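Local structure of heme-binding protein A (Haemophilus parasuis 29755, 3TPA) at residues I144-T156 / S451-K463. The protein probably binds glutathione and delivers it to a membrane transporter as a solute-binding protein. The protein carries 1 engineered substitution. Sequence-based numbering, arbitrary orientation.
Sequences ITLNKPNTPFITT and SAAQIQDTQTRAK. Engineered in segment 451-463: Ile455 (natural residue Thr). Unlike the reference sequence in segment 451-463: Ala453 (reference Val).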
ATOM      1  N   ILE A 144      -8.263 -10.428 -20.616  1.00 14.77           N
ATOM      2  CA  ILE A 144      -7.356 -10.970 -19.612  1.00 13.73           C
ATOM      3  C   ILE A 144      -8.027 -12.152 -18.941  1.00 15.25           C
ATOM      4  O   ILE A 144      -9.151 -12.045 -18.481  1.00 19.93           O
ATOM      5  CB  ILE A 144      -6.931  -9.914 -18.549  1.00 14.16           C
ATOM      6  CG1 ILE A 144      -6.157  -8.755 -19.198  1.00 15.61           C
ATOM      7  CG2 ILE A 144      -6.053 -10.554 -17.469  1.00 15.53           C
ATOM      8  CD1 ILE A 144      -5.723  -7.669 -18.208  1.00 18.09           C
ATOM      9  N   THR A 145      -7.334 -13.279 -18.893  1.00 16.02           N
ATOM     10  CA  THR A 145      -7.873 -14.491 -18.288  1.00 16.18           C
ATOM     11  C   THR A 145      -7.057 -14.893 -17.069  1.00 17.83           C
ATOM     12  O   THR A 145      -5.825 -14.869 -17.119  1.00 19.78           O
ATOM     13  CB  THR A 145      -7.848 -15.643 -19.304  1.00 17.07           C
ATOM     14  OG1 THR A 145      -8.585 -15.253 -20.471  1.00 22.64           O
ATOM     15  CG2 THR A 145      -8.460 -16.933 -18.711  1.00 22.28           C
ATOM     16  N   LEU A 146      -7.738 -15.261 -15.985  1.00 15.65           N
ATOM     17  CA  LEU A 146      -7.061 -15.687 -14.748  1.00 14.27           C
ATOM     18  C   LEU A 146      -7.003 -17.202 -14.592  1.00 19.04           C
ATOM     19  O   LEU A 146      -7.852 -17.919 -15.100  1.00 19.56           O
ATOM     20  CB  LEU A 146      -7.765 -15.109 -13.515  1.00 14.20           C
ATOM     21  CG  LEU A 146      -8.026 -13.596 -13.518  1.00 15.97           C
ATOM     22  CD1 LEU A 146      -8.524 -13.158 -12.162  1.00 14.95           C
ATOM     23  CD2 LEU A 146      -6.766 -12.826 -13.922  1.00 11.89           C
ATOM     24  N   ASN A 147      -6.006 -17.678 -13.852  1.00 19.74           N
ATOM     25  CA  ASN A 147      -5.919 -19.091 -13.520  1.00 21.49           C
ATOM     26  C   ASN A 147      -7.012 -19.513 -12.545  1.00 23.44           C
ATOM     27  O   ASN A 147      -7.463 -20.641 -12.586  1.00 17.69           O
ATOM     28  CB  ASN A 147      -4.544 -19.415 -12.945  1.00 19.85           C
ATOM     29  CG  ASN A 147      -3.465 -19.407 -14.000  1.00 23.19           C
ATOM     30  OD1 ASN A 147      -3.696 -19.786 -15.144  1.00 22.11           O
ATOM     31  ND2 ASN A 147      -2.280 -18.988 -13.622  1.00 21.49           N
ATOM     32  N   LYS A 148      -7.419 -18.610 -11.656  1.00 18.83           N
ATOM     33  CA  LYS A 148      -8.573 -18.862 -10.801  1.00 22.67           C
ATOM     34  C   LYS A 148      -9.237 -17.541 -10.478  1.00 19.23           C
ATOM     35  O   LYS A 148      -8.635 -16.502 -10.675  1.00 18.24           O
ATOM     36  CB  LYS A 148      -8.198 -19.646  -9.534  1.00 25.47           C
ATOM     37  CG  LYS A 148      -7.194 -18.983  -8.606  1.00 38.23           C
ATOM     38  CD  LYS A 148      -6.719 -19.963  -7.518  1.00 42.06           C
ATOM     39  CE  LYS A 148      -7.823 -20.299  -6.523  1.00 51.87           C
ATOM     40  NZ  LYS A 148      -7.397 -21.305  -5.503  1.00 55.58           N
ATOM     41  N   PRO A 149     -10.497 -17.573 -10.019  1.00 17.00           N
ATOM     42  CA  PRO A 149     -11.182 -16.298  -9.791  1.00 14.60           C
ATOM     43  C   PRO A 149     -10.498 -15.528  -8.689  1.00 19.15           C
ATOM     44  O   PRO A 149     -10.021 -16.127  -7.720  1.00 14.49           O
ATOM     45  CB  PRO A 149     -12.580 -16.726  -9.339  1.00 19.25           C
ATOM     46  CG  PRO A 149     -12.748 -18.117  -9.877  1.00 20.12           C
ATOM     47  CD  PRO A 149     -11.388 -18.729  -9.807  1.00 17.78           C
ATOM     48  N   ASN A 150     -10.452 -14.210  -8.841  1.00 11.29           N
ATOM     49  CA  ASN A 150      -9.802 -13.369  -7.871  1.00 20.84           C
ATOM     50  C   ASN A 150     -10.392 -11.973  -7.930  1.00 17.00           C
ATOM     51  O   ASN A 150      -9.957 -11.151  -8.723  1.00 16.62           O
ATOM     52  CB  ASN A 150      -8.301 -13.296  -8.147  1.00 16.61           C
ATOM     53  CG  ASN A 150      -7.575 -12.469  -7.126  1.00 24.31           C
ATOM     54  OD1 ASN A 150      -7.377 -11.269  -7.309  1.00 30.24           O
ATOM     55  ND2 ASN A 150      -7.174 -13.103  -6.034  1.00 23.14           N
ATOM     56  N   THR A 151     -11.387 -11.708  -7.096  1.00 15.19           N
ATOM     57  CA  THR A 151     -12.065 -10.416  -7.133  1.00 17.67           C
ATOM     58  C   THR A 151     -11.150  -9.178  -6.985  1.00 19.07           C
ATOM     59  O   THR A 151     -11.373  -8.153  -7.637  1.00 17.12           O
ATOM     60  CB  THR A 151     -13.194 -10.371  -6.110  1.00 18.32           C
ATOM     61  OG1 THR A 151     -14.065 -11.478  -6.358  1.00 16.33           O
ATOM     62  CG2 THR A 151     -13.972  -9.063  -6.220  1.00 18.47           C
ATOM     63  N   PRO A 152     -10.126  -9.264  -6.130  1.00 14.10           N
ATOM     64  CA  PRO A 152      -9.227  -8.108  -5.949  1.00 11.72           C
ATOM     65  C   PRO A 152      -8.454  -7.723  -7.210  1.00 19.32           C
ATOM     66  O   PRO A 152      -7.903  -6.629  -7.290  1.00 16.88           O
ATOM     67  CB  PRO A 152      -8.252  -8.602  -4.881  1.00 14.06           C
ATOM     68  CG  PRO A 152      -9.039  -9.591  -4.097  1.00 17.22           C
ATOM     69  CD  PRO A 152      -9.855 -10.321  -5.141  1.00 12.70           C
ATOM     70  N   PHE A 153      -8.407  -8.620  -8.186  1.00 15.55           N
ATOM     71  CA  PHE A 153      -7.688  -8.343  -9.420  1.00 12.77           C
ATOM     72  C   PHE A 153      -8.068  -7.014 -10.074  1.00 15.87           C
ATOM     73  O   PHE A 153      -7.205  -6.310 -10.586  1.00 19.70           O
ATOM     74  CB  PHE A 153      -7.864  -9.486 -10.429  1.00 12.84           C
ATOM     75  CG  PHE A 153      -7.089  -9.269 -11.699  1.00 15.88           C
ATOM     76  CD1 PHE A 153      -5.701  -9.310 -11.686  1.00 15.71           C
ATOM     77  CD2 PHE A 153      -7.738  -8.975 -12.894  1.00 16.71           C
ATOM     78  CE1 PHE A 153      -4.974  -9.081 -12.850  1.00 19.28           C
ATOM     79  CE2 PHE A 153      -7.016  -8.747 -14.059  1.00 17.79           C
ATOM     80  CZ  PHE A 153      -5.633  -8.801 -14.037  1.00 14.53           C
ATOM     81  N   ILE A 154      -9.352  -6.673 -10.079  1.00 14.96           N
ATOM     82  CA  ILE A 154      -9.774  -5.382 -10.651  1.00 16.94           C
ATOM     83  C   ILE A 154      -9.051  -4.186  -9.989  1.00 16.19           C
ATOM     84  O   ILE A 154      -8.651  -3.223 -10.661  1.00 14.58           O
ATOM     85  CB  ILE A 154     -11.327  -5.191 -10.642  1.00 18.73           C
ATOM     86  CG1 ILE A 154     -11.730  -4.071 -11.614  1.00 22.08           C
ATOM     87  CG2 ILE A 154     -11.879  -4.908  -9.225  1.00 16.57           C
ATOM     88  CD1 ILE A 154     -11.176  -4.245 -13.014  1.00 21.10           C
ATOM     89  N   THR A 155      -8.845  -4.249  -8.679  1.00 17.90           N
ATOM     90  CA  THR A 155      -8.079  -3.184  -8.019  1.00 19.46           C
ATOM     91  C   THR A 155      -6.582  -3.279  -8.314  1.00 22.20           C
ATOM     92  O   THR A 155      -5.902  -2.265  -8.419  1.00 16.56           O
ATOM     93  CB  THR A 155      -8.350  -3.082  -6.504  1.00 21.62           C
ATOM     94  OG1 THR A 155      -8.139  -4.345  -5.894  1.00 25.45           O
ATOM     95  CG2 THR A 155      -9.792  -2.667  -6.244  1.00 27.35           C
ATOM     96  N   THR A 156      -6.062  -4.492  -8.478  1.00 16.34           N
ATOM     97  CA  THR A 156      -4.667  -4.625  -8.885  1.00 14.22           C
ATOM     98  C   THR A 156      -4.393  -3.900 -10.212  1.00 16.37           C
ATOM     99  O   THR A 156      -3.342  -3.281 -10.385  1.00 21.74           O
ATOM    100  CB  THR A 156      -4.241  -6.106  -8.958  1.00 17.96           C
ATOM    101  OG1 THR A 156      -4.394  -6.685  -7.656  1.00 22.85           O
ATOM    102  CG2 THR A 156      -2.775  -6.239  -9.413  1.00 15.55           C
ATOM    103  N   SER A 451     -14.083 -18.190  -0.445  1.00 19.52           N
ATOM    104  CA  SER A 451     -15.369 -17.764  -0.997  1.00 14.15           C
ATOM    105  C   SER A 451     -15.385 -16.278  -1.280  1.00 16.89           C
ATOM    106  O   SER A 451     -15.836 -15.851  -2.332  1.00 18.87           O
ATOM    107  CB  SER A 451     -16.513 -18.118  -0.040  1.00 16.17           C
ATOM    108  OG  SER A 451     -16.688 -19.529   0.018  1.00 22.79           O
ATOM    109  N   ALA A 452     -14.896 -15.487  -0.329  1.00 16.45           N
ATOM    110  CA  ALA A 452     -14.933 -14.034  -0.452  1.00 16.66           C
ATOM    111  C   ALA A 452     -14.035 -13.525  -1.569  1.00 13.63           C
ATOM    112  O   ALA A 452     -14.383 -12.577  -2.254  1.00 15.67           O
ATOM    113  CB  ALA A 452     -14.563 -13.371   0.877  1.00 17.05           C
ATOM    114  N   ALA A 453     -12.875 -14.143  -1.739  1.00 14.54           N
ATOM    115  CA  ALA A 453     -11.964 -13.800  -2.838  1.00 12.27           C
ATOM    116  C   ALA A 453     -12.476 -14.162  -4.221  1.00 14.65           C
ATOM    117  O   ALA A 453     -11.926 -13.718  -5.235  1.00 15.92           O
ATOM    118  CB  ALA A 453     -10.622 -14.470  -2.622  1.00 16.32           C
ATOM    119  N   GLN A 454     -13.497 -15.013  -4.265  1.00 13.78           N
ATOM    120  CA  GLN A 454     -14.002 -15.560  -5.526  1.00 21.03           C
ATOM    121  C   GLN A 454     -15.441 -15.154  -5.822  1.00 24.58           C
ATOM    122  O   GLN A 454     -16.044 -15.632  -6.777  1.00 21.14           O
ATOM    123  CB  GLN A 454     -13.813 -17.097  -5.553  1.00 19.53           C
ATOM    124  CG  GLN A 454     -12.300 -17.392  -5.694  1.00 33.36           C
ATOM    125  CD  GLN A 454     -11.824 -18.690  -5.062  1.00 39.32           C
ATOM    126  OE1 GLN A 454     -11.002 -18.677  -4.127  1.00 49.14           O
ATOM    127  NE2 GLN A 454     -12.285 -19.807  -5.592  1.00 26.07           N
ATOM    128  N   ILE A 455     -15.969 -14.261  -4.989  1.00 21.47           N
ATOM    129  CA  ILE A 455     -17.307 -13.703  -5.164  1.00 27.50           C
ATOM    130  C   ILE A 455     -17.167 -12.242  -5.557  1.00 22.66           C
ATOM    131  O   ILE A 455     -16.353 -11.534  -4.982  1.00 18.07           O
ATOM    132  CB  ILE A 455     -18.105 -13.722  -3.856  1.00 26.70           C
ATOM    133  CG1 ILE A 455     -18.113 -15.113  -3.252  1.00 23.36           C
ATOM    134  CG2 ILE A 455     -19.512 -13.221  -4.083  1.00 25.01           C
ATOM    135  CD1 ILE A 455     -18.338 -16.174  -4.237  1.00 38.42           C
ATOM    136  N   GLN A 456     -17.978 -11.796  -6.513  1.00 19.81           N
ATOM    137  CA  GLN A 456     -17.883 -10.441  -7.058  1.00 23.39           C
ATOM    138  C   GLN A 456     -18.616  -9.395  -6.226  1.00 28.18           C
ATOM    139  O   GLN A 456     -18.099  -8.302  -5.988  1.00 22.33           O
ATOM    140  CB  GLN A 456     -18.480 -10.400  -8.468  1.00 24.54           C
ATOM    141  CG  GLN A 456     -17.574 -10.963  -9.530  1.00 36.12           C
ATOM    142  CD  GLN A 456     -16.405 -10.056  -9.792  1.00 43.81           C
ATOM    143  OE1 GLN A 456     -16.574  -8.858 -10.031  1.00 55.63           O
ATOM    144  NE2 GLN A 456     -15.207 -10.611  -9.732  1.00 38.57           N
ATOM    145  N   ASP A 457     -19.838  -9.724  -5.830  1.00 20.18           N
ATOM    146  CA  ASP A 457     -20.740  -8.762  -5.225  1.00 19.45           C
ATOM    147  C   ASP A 457     -20.167  -8.150  -3.954  1.00 21.05           C
ATOM    148  O   ASP A 457     -19.769  -8.862  -3.035  1.00 19.80           O
ATOM    149  CB  ASP A 457     -22.086  -9.413  -4.931  1.00 26.29           C
ATOM    150  CG  ASP A 457     -23.083  -8.436  -4.367  1.00 24.38           C
ATOM    151  OD1 ASP A 457     -23.430  -7.492  -5.098  1.00 25.80           O
ATOM    152  OD2 ASP A 457     -23.528  -8.620  -3.214  1.00 26.84           O
ATOM    153  N   THR A 458     -20.141  -6.821  -3.901  1.00 21.76           N
ATOM    154  CA  THR A 458     -19.461  -6.114  -2.813  1.00 19.23           C
ATOM    155  C   THR A 458     -20.054  -6.394  -1.440  1.00 21.68           C
ATOM    156  O   THR A 458     -19.334  -6.764  -0.519  1.00 23.41           O
ATOM    157  CB  THR A 458     -19.450  -4.602  -3.038  1.00 23.88           C
ATOM    158  OG1 THR A 458     -18.811  -4.319  -4.286  1.00 28.54           O
ATOM    159  CG2 THR A 458     -18.681  -3.913  -1.909  1.00 26.68           C
ATOM    160  N   GLN A 459     -21.361  -6.217  -1.293  1.00 20.67           N
ATOM    161  CA  GLN A 459     -21.983  -6.447   0.011  1.00 27.46           C
ATOM    162  C   GLN A 459     -21.927  -7.917   0.436  1.00 26.03           C
ATOM    163  O   GLN A 459     -21.906  -8.233   1.616  1.00 21.44           O
ATOM    164  CB  GLN A 459     -23.428  -5.935   0.046  1.00 32.94           C
ATOM    165  CG  GLN A 459     -23.544  -4.418   0.041  1.00 47.03           C
ATOM    166  CD  GLN A 459     -22.594  -3.741   1.030  1.00 55.29           C
ATOM    167  OE1 GLN A 459     -22.610  -4.025   2.230  1.00 60.23           O
ATOM    168  NE2 GLN A 459     -21.765  -2.838   0.523  1.00 54.95           N
ATOM    169  N   THR A 460     -21.922  -8.821  -0.529  1.00 23.01           N
ATOM    170  CA  THR A 460     -21.842 -10.227  -0.173  1.00 24.78           C
ATOM    171  C   THR A 460     -20.450 -10.509   0.395  1.00 20.97           C
ATOM    172  O   THR A 460     -20.328 -11.208   1.405  1.00 17.86           O
ATOM    173  CB  THR A 460     -22.191 -11.176  -1.359  1.00 22.65           C
ATOM    174  OG1 THR A 460     -23.524 -10.907  -1.814  1.00 22.62           O
ATOM    175  CG2 THR A 460     -22.117 -12.650  -0.916  1.00 21.57           C
ATOM    176  N   ARG A 461     -19.420  -9.935  -0.241  1.00 20.91           N
ATOM    177  CA  ARG A 461     -18.037 -10.012   0.251  1.00 15.64           C
ATOM    178  C   ARG A 461     -17.883  -9.421   1.660  1.00 17.95           C
ATOM    179  O   ARG A 461     -17.226 -10.002   2.531  1.00 16.81           O
ATOM    180  CB  ARG A 461     -17.078  -9.268  -0.684  1.00 15.04           C
ATOM    181  CG  ARG A 461     -17.023  -9.773  -2.114  1.00 22.06           C
ATOM    182  CD  ARG A 461     -15.904  -9.076  -2.886  1.00 15.62           C
ATOM    183  NE  ARG A 461     -14.610  -9.584  -2.460  1.00 15.46           N
ATOM    184  CZ  ARG A 461     -13.509  -8.863  -2.320  1.00 18.49           C
ATOM    185  NH1 ARG A 461     -13.494  -7.563  -2.587  1.00 15.98           N
ATOM    186  NH2 ARG A 461     -12.403  -9.464  -1.917  1.00 12.54           N
ATOM    187  N   ALA A 462     -18.486  -8.259   1.878  1.00 20.87           N
ATOM    188  CA  ALA A 462     -18.349  -7.573   3.154  1.00 17.89           C
ATOM    189  C   ALA A 462     -18.846  -8.427   4.312  1.00 20.83           C
ATOM    190  O   ALA A 462     -18.203  -8.508   5.357  1.00 20.28           O
ATOM    191  CB  ALA A 462     -19.063  -6.236   3.124  1.00 19.64           C
ATOM    192  N   LYS A 463     -19.989  -9.074   4.128  1.00 21.19           N
ATOM    193  CA  LYS A 463     -20.538  -9.931   5.169  1.00 22.10           C
ATOM    194  C   LYS A 463     -19.643 -11.144   5.405  1.00 21.42           C
ATOM    195  O   LYS A 463     -19.433 -11.566   6.536  1.00 23.66           O
ATOM    196  CB  LYS A 463     -21.957 -10.376   4.822  1.00 31.93           C
ATOM    197  CG  LYS A 463     -22.970  -9.234   4.797  1.00 50.38           C
ATOM    198  CD  LYS A 463     -24.400  -9.773   4.780  1.00 62.90           C
ATOM    199  CE  LYS A 463     -25.422  -8.680   4.489  1.00 65.16           C
ATOM    200  NZ  LYS A 463     -25.431  -8.287   3.052  1.00 67.25           N
TER
HETATM  201  O   HOH W   1      -9.484 -21.378  -3.451  1.00 36.59           O
HETATM  202  O   HOH W   2     -14.094 -13.102  -8.774  1.00 16.84           O
HETATM  203  O   HOH W   3     -12.972  -8.256  -9.751  1.00 17.48           O
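The first torsion of Thr151 (chi1 -55°) divides the work of its side chain: CG2 lies anti to the backbone N and reaches Arg461 of helix 458-475, while OG1, held beside that N, turns to the carbonyl of Ile455, an engineered residue in the loop before that helix. Thr151 OG1 donates to Ile455 O at 2.7 Å, coming from above the carbonyl plane. Thr151 N donates to Ala453 O over 2.8 Å in a nearly straight bond (171°), so one threonine donates to two main-chain carbonyls, one at Ala453 and one at Ile455. The methyl Thr151 CG2 rests over one face of the Arg461 guanidinium, 3.8 Å from Arg461 NE. Arg461 NE donates to Ala452 O at 3.0 Å close to the guanidinium plane, and a salt bridge from NH1 to Asp418 also holds the group; Pro152 CG packs obliquely against it. Gln456, bent at chi2 (-71°), brings NE2 to two waters, one donating to Thr151 OG1 and the other to Thr151 O. Pro149 CB lies 3.7 Å from Gln454 CG, and a third water links Lys148 NZ with Gln454 OE1. Asp457 N-caps helix 458-475 through a bond from Thr460 N. Here the loop that follows the hairpin 131-136/141-146, at one margin of the five-stranded antiparallel sheet, docks on the loop joining helices 443-453 and 458-475, probably bridging the two lobes of the family 5 periplasmic-binding-protein fold.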